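Local coordinates for uncharacterized protein (Methylibium petroleiphilum, PDB 3PL0), which probably acts as a dioxygenase of the cupin-fold 2OG-Fe family, though its substrate is not established, at residues 67-75 / 83-91. Sequence-based numbering, arbitrary orientation. Where two conformers were deposited one is given.
Sequences YRRHGCFMQ and ETVQHRAHW
Met74 and Glu83 face each other as an antiparallel hydrogen-bonded pair, with two backbone bonds: Met74 N gives its hydrogen to Glu83 O at 3.0 Å, and Glu83 N returns one to Met74 O. One step on, Phe73 and Thr84 make a non-hydrogen-bonded pair whose side chains diverge. Val85 N still reaches Cys72 O at 3.2 Å, but from 39° above the carbonyl plane, consistent with the strands parting here. Val85 then splits its branches, CG2 against Cys72 CB at 3.6 Å and CG1 over the backbone of Phe73 and Met74. The same two residues, Cys72 and Val85, are also joined through a water, which accepts from Cys72 N and donates to Val85 O. Arg88 lays its CG against Cys72 SG, and the sulfur meets its guanidinium at the edge.

The loop closes on His70. With CG anti to its backbone N (chi1 179°), the imidazole extends toward 83-91 and turns an edge to Arg88 O, near the ring plane. A second water links His70 ND1, at 2.7 Å, to Arg88 O, to which it donates. His87 brings CE1 to 3.4 Å from His70 O, which lies in the plane of the His87 ring, while its NE2 bonds Phe107 O. His90 directs its edge at the His70 face in an offset edge-to-face pair, planes at 74°. Glu145 OE1 bonds both His70 NE2 and His90 ND1, fixing the two rings, while His147 stacks on His70. Replacing His70 by an alanine would probably leave the water on Arg88 O without its ring partner, deprive Glu145 of one bond and open a gap beside His90. The backbone pairs close the β-hairpin of strands 65-77 and 80-84; the chain leaving it, 85-90, is gathered at its far end into a histidine cluster round His70, on the sheet of the cupin (double-stranded β-helix) fold.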
loop_
_atom_site.group_PDB
_atom_site.type_symbol
_atom_site.label_atom_id
_atom_site.label_comp_id
_atom_site.label_asym_id
_atom_site.label_seq_id
_atom_site.Cartn_x
_atom_site.Cartn_y
_atom_site.Cartn_z
ATOM N N TYR A 67 -3.340 8.931 -10.640
ATOM C CA TYR A 67 -1.965 8.904 -11.077
ATOM C C TYR A 67 -1.182 7.858 -10.311
ATOM O O TYR A 67 -1.397 7.652 -9.092
ATOM C CB TYR A 67 -1.328 10.263 -10.825
ATOM C CG TYR A 67 -2.095 11.415 -11.454
ATOM C CD1 TYR A 67 -3.212 11.975 -10.818
ATOM C CD2 TYR A 67 -1.728 11.915 -12.686
ATOM C CE1 TYR A 67 -3.927 13.002 -11.389
ATOM C CE2 TYR A 67 -2.436 12.962 -13.253
ATOM C CZ TYR A 67 -3.519 13.503 -12.608
ATOM O OH TYR A 67 -4.221 14.519 -13.211
ATOM N N ARG A 68 -0.219 7.249 -10.988
ATOM C CA ARG A 68 0.562 6.182 -10.388
ATOM C C ARG A 68 1.820 5.890 -11.176
ATOM O O ARG A 68 2.060 6.421 -12.270
ATOM C CB ARG A 68 -0.269 4.897 -10.333
ATOM C CG ARG A 68 -0.542 4.291 -11.713
ATOM C CD ARG A 68 -1.705 3.380 -11.737
ATOM N NE ARG A 68 -1.447 2.144 -10.995
ATOM C CZ ARG A 68 -2.376 1.238 -10.703
ATOM N NH1 ARG A 68 -3.630 1.394 -11.104
ATOM N NH2 ARG A 68 -2.034 0.161 -10.001
ATOM N N ARG A 69 2.634 5.059 -10.551
ATOM C CA ARG A 69 3.768 4.408 -11.173
ATOM C C ARG A 69 3.891 3.060 -10.492
ATOM O O ARG A 69 3.152 2.791 -9.521
ATOM C CB ARG A 69 5.037 5.208 -10.979
ATOM C CG ARG A 69 5.149 6.450 -11.859
ATOM C CD ARG A 69 6.435 7.152 -11.594
ATOM N NE ARG A 69 6.478 8.361 -12.382
ATOM C CZ ARG A 69 6.697 8.415 -13.690
ATOM N NH1 ARG A 69 6.999 7.339 -14.409
ATOM N NH2 ARG A 69 6.637 9.591 -14.278
ATOM N N HIS A 70 4.752 2.198 -11.047
ATOM C CA HIS A 70 4.828 0.781 -10.670
ATOM C C HIS A 70 6.267 0.296 -10.753
ATOM O O HIS A 70 7.036 0.707 -11.641
ATOM C CB HIS A 70 3.900 -0.011 -11.588
ATOM C CG HIS A 70 3.876 -1.487 -11.341
ATOM N ND1 HIS A 70 4.018 -2.412 -12.357
ATOM C CD2 HIS A 70 3.668 -2.203 -10.204
ATOM C CE1 HIS A 70 3.926 -3.631 -11.849
ATOM N NE2 HIS A 70 3.689 -3.531 -10.549
ATOM N N GLY A 71 6.669 -0.537 -9.804
ATOM C CA GLY A 71 8.012 -1.072 -9.802
ATOM C C GLY A 71 8.055 -2.311 -8.956
ATOM O O GLY A 71 7.276 -2.435 -8.001
ATOM N N CYS A 72 8.975 -3.221 -9.290
ATOM C CA CYS A 72 9.010 -4.515 -8.612
ATOM C C CYS A 72 10.423 -4.863 -8.156
ATOM O O CYS A 72 11.443 -4.397 -8.731
ATOM C CB CYS A 72 8.474 -5.616 -9.520
ATOM S SG CYS A 72 6.758 -5.337 -10.099
ATOM N N PHE A 73 10.462 -5.711 -7.134
ATOM C CA PHE A 73 11.668 -6.033 -6.457
ATOM C C PHE A 73 11.598 -7.461 -5.975
ATOM O O PHE A 73 10.513 -8.051 -5.906
ATOM C CB PHE A 73 11.854 -5.099 -5.257
ATOM C CG PHE A 73 11.733 -3.651 -5.600
ATOM C CD1 PHE A 73 10.470 -3.058 -5.718
ATOM C CD2 PHE A 73 12.852 -2.866 -5.810
ATOM C CE1 PHE A 73 10.345 -1.723 -6.056
ATOM C CE2 PHE A 73 12.727 -1.518 -6.151
ATOM C CZ PHE A 73 11.455 -0.948 -6.273
HETATM N N MSE A 74 12.780 -7.985 -5.654
HETATM C CA MSE A 74 12.901 -9.252 -4.931
HETATM C C MSE A 74 13.799 -9.042 -3.724
HETATM O O MSE A 74 14.907 -8.453 -3.819
HETATM C CB MSE A 74 13.428 -10.395 -5.818
HETATM C CG MSE A 74 13.305 -11.813 -5.206
HETATM SE SE MSE A 74 13.684 -13.249 -6.521
HETATM C CE MSE A 74 15.610 -12.897 -6.722
ATOM N N GLN A 75 13.297 -9.508 -2.592
ATOM C CA GLN A 75 14.000 -9.439 -1.354
ATOM C C GLN A 75 14.383 -10.846 -0.988
ATOM O O GLN A 75 13.544 -11.729 -0.987
ATOM C CB GLN A 75 13.126 -8.879 -0.262
ATOM C CG GLN A 75 13.839 -8.809 1.089
ATOM C CD GLN A 75 12.981 -8.220 2.195
ATOM O OE1 GLN A 75 11.781 -8.130 2.060
ATOM N NE2 GLN A 75 13.611 -7.854 3.320
ATOM N N GLU A 83 16.875 -6.258 -4.378
ATOM C CA GLU A 83 17.264 -5.964 -5.744
ATOM C C GLU A 83 16.060 -5.628 -6.617
ATOM O O GLU A 83 14.938 -6.086 -6.370
ATOM C CB GLU A 83 18.016 -7.143 -6.354
ATOM C CG GLU A 83 17.147 -8.335 -6.639
ATOM C CD GLU A 83 17.955 -9.627 -6.756
ATOM O OE1 GLU A 83 18.496 -10.111 -5.746
ATOM O OE2 GLU A 83 18.062 -10.138 -7.875
ATOM N N THR A 84 16.303 -4.812 -7.627
ATOM C CA THR A 84 15.279 -4.501 -8.613
ATOM C C THR A 84 15.073 -5.748 -9.480
ATOM O O THR A 84 15.922 -6.656 -9.511
ATOM C CB THR A 84 15.728 -3.339 -9.509
ATOM O OG1 THR A 84 17.011 -3.654 -10.075
ATOM C CG2 THR A 84 15.854 -2.035 -8.697
ATOM N N VAL A 85 13.954 -5.783 -10.184
ATOM C CA VAL A 85 13.752 -6.743 -11.240
ATOM C C VAL A 85 13.200 -5.962 -12.414
ATOM O O VAL A 85 12.699 -4.832 -12.247
ATOM C CB VAL A 85 12.783 -7.879 -10.849
ATOM C CG1 VAL A 85 13.132 -8.427 -9.459
ATOM C CG2 VAL A 85 11.302 -7.440 -10.914
ATOM N N GLN A 86 13.293 -6.556 -13.604
ATOM C CA GLN A 86 12.914 -5.864 -14.823
ATOM C C GLN A 86 11.461 -5.429 -14.773
ATOM O O GLN A 86 10.614 -6.159 -14.246
ATOM C CB GLN A 86 13.129 -6.754 -16.038
ATOM C CG GLN A 86 12.889 -6.022 -17.350
ATOM C CD GLN A 86 13.590 -6.696 -18.513
ATOM O OE1 GLN A 86 14.568 -6.173 -19.047
ATOM N NE2 GLN A 86 13.108 -7.874 -18.896
ATOM N N HIS A 87 11.183 -4.243 -15.321
ATOM C CA HIS A 87 9.811 -3.696 -15.360
ATOM C C HIS A 87 8.834 -4.721 -15.924
ATOM O O HIS A 87 9.161 -5.459 -16.838
ATOM C CB HIS A 87 9.754 -2.409 -16.157
ATOM C CG HIS A 87 8.495 -1.617 -15.919
ATOM N ND1 HIS A 87 8.133 -1.149 -14.668
ATOM C CD2 HIS A 87 7.505 -1.242 -16.767
ATOM C CE1 HIS A 87 6.977 -0.512 -14.766
ATOM N NE2 HIS A 87 6.583 -0.540 -16.031
ATOM N N ARG A 88 7.662 -4.824 -15.327
ATOM C CA ARG A 88 6.734 -5.874 -15.697
ATOM C C ARG A 88 5.311 -5.423 -15.481
ATOM O O ARG A 88 5.063 -4.436 -14.799
ATOM C CB ARG A 88 7.020 -7.171 -14.915
ATOM C CG ARG A 88 6.902 -7.043 -13.396
ATOM C CD ARG A 88 7.065 -8.358 -12.681
ATOM N NE ARG A 88 5.926 -9.273 -12.874
ATOM C CZ ARG A 88 4.709 -9.139 -12.325
ATOM N NH1 ARG A 88 4.419 -8.106 -11.518
ATOM N NH2 ARG A 88 3.753 -10.064 -12.573
ATOM N N ALA A 89 4.378 -6.168 -16.059
ATOM C CA ALA A 89 2.978 -5.842 -15.967
ATOM C C ALA A 89 2.370 -6.278 -14.643
ATOM O O ALA A 89 2.868 -7.189 -13.970
ATOM C CB ALA A 89 2.229 -6.489 -17.118
ATOM N N HIS A 90 1.262 -5.636 -14.296
ATOM C CA HIS A 90 0.553 -5.947 -13.101
ATOM C C HIS A 90 -0.680 -6.755 -13.524
ATOM O O HIS A 90 -1.403 -6.308 -14.398
ATOM C CB HIS A 90 0.173 -4.662 -12.350
ATOM C CG HIS A 90 -0.679 -4.927 -11.153
ATOM N ND1 HIS A 90 -0.206 -5.577 -10.032
ATOM C CD2 HIS A 90 -1.993 -4.713 -10.934
ATOM C CE1 HIS A 90 -1.190 -5.732 -9.167
ATOM N NE2 HIS A 90 -2.286 -5.206 -9.684
ATOM N N TRP A 91 -0.901 -7.930 -12.919
ATOM C CA TRP A 91 -2.011 -8.808 -13.266
ATOM C C TRP A 91 -3.274 -8.480 -12.471
ATOM O O TRP A 91 -3.217 -8.300 -11.272
ATOM C CB TRP A 91 -1.619 -10.300 -13.026
ATOM C CG TRP A 91 -2.470 -11.338 -13.771
ATOM C CD1 TRP A 91 -3.033 -11.188 -14.994
ATOM C CD2 TRP A 91 -2.834 -12.670 -13.329
ATOM N NE1 TRP A 91 -3.735 -12.311 -15.339
ATOM C CE2 TRP A 91 -3.632 -13.239 -14.335
ATOM C CE3 TRP A 91 -2.586 -13.416 -12.159
ATOM C CZ2 TRP A 91 -4.165 -14.563 -14.242
ATOM C CZ3 TRP A 91 -3.102 -14.729 -12.065
ATOM C CH2 TRP A 91 -3.888 -15.280 -13.110
HETATM O O HOH W 1 3.832 -2.113 -15.033
HETATM O O HOH W 2 10.324 -3.237 -11.838
#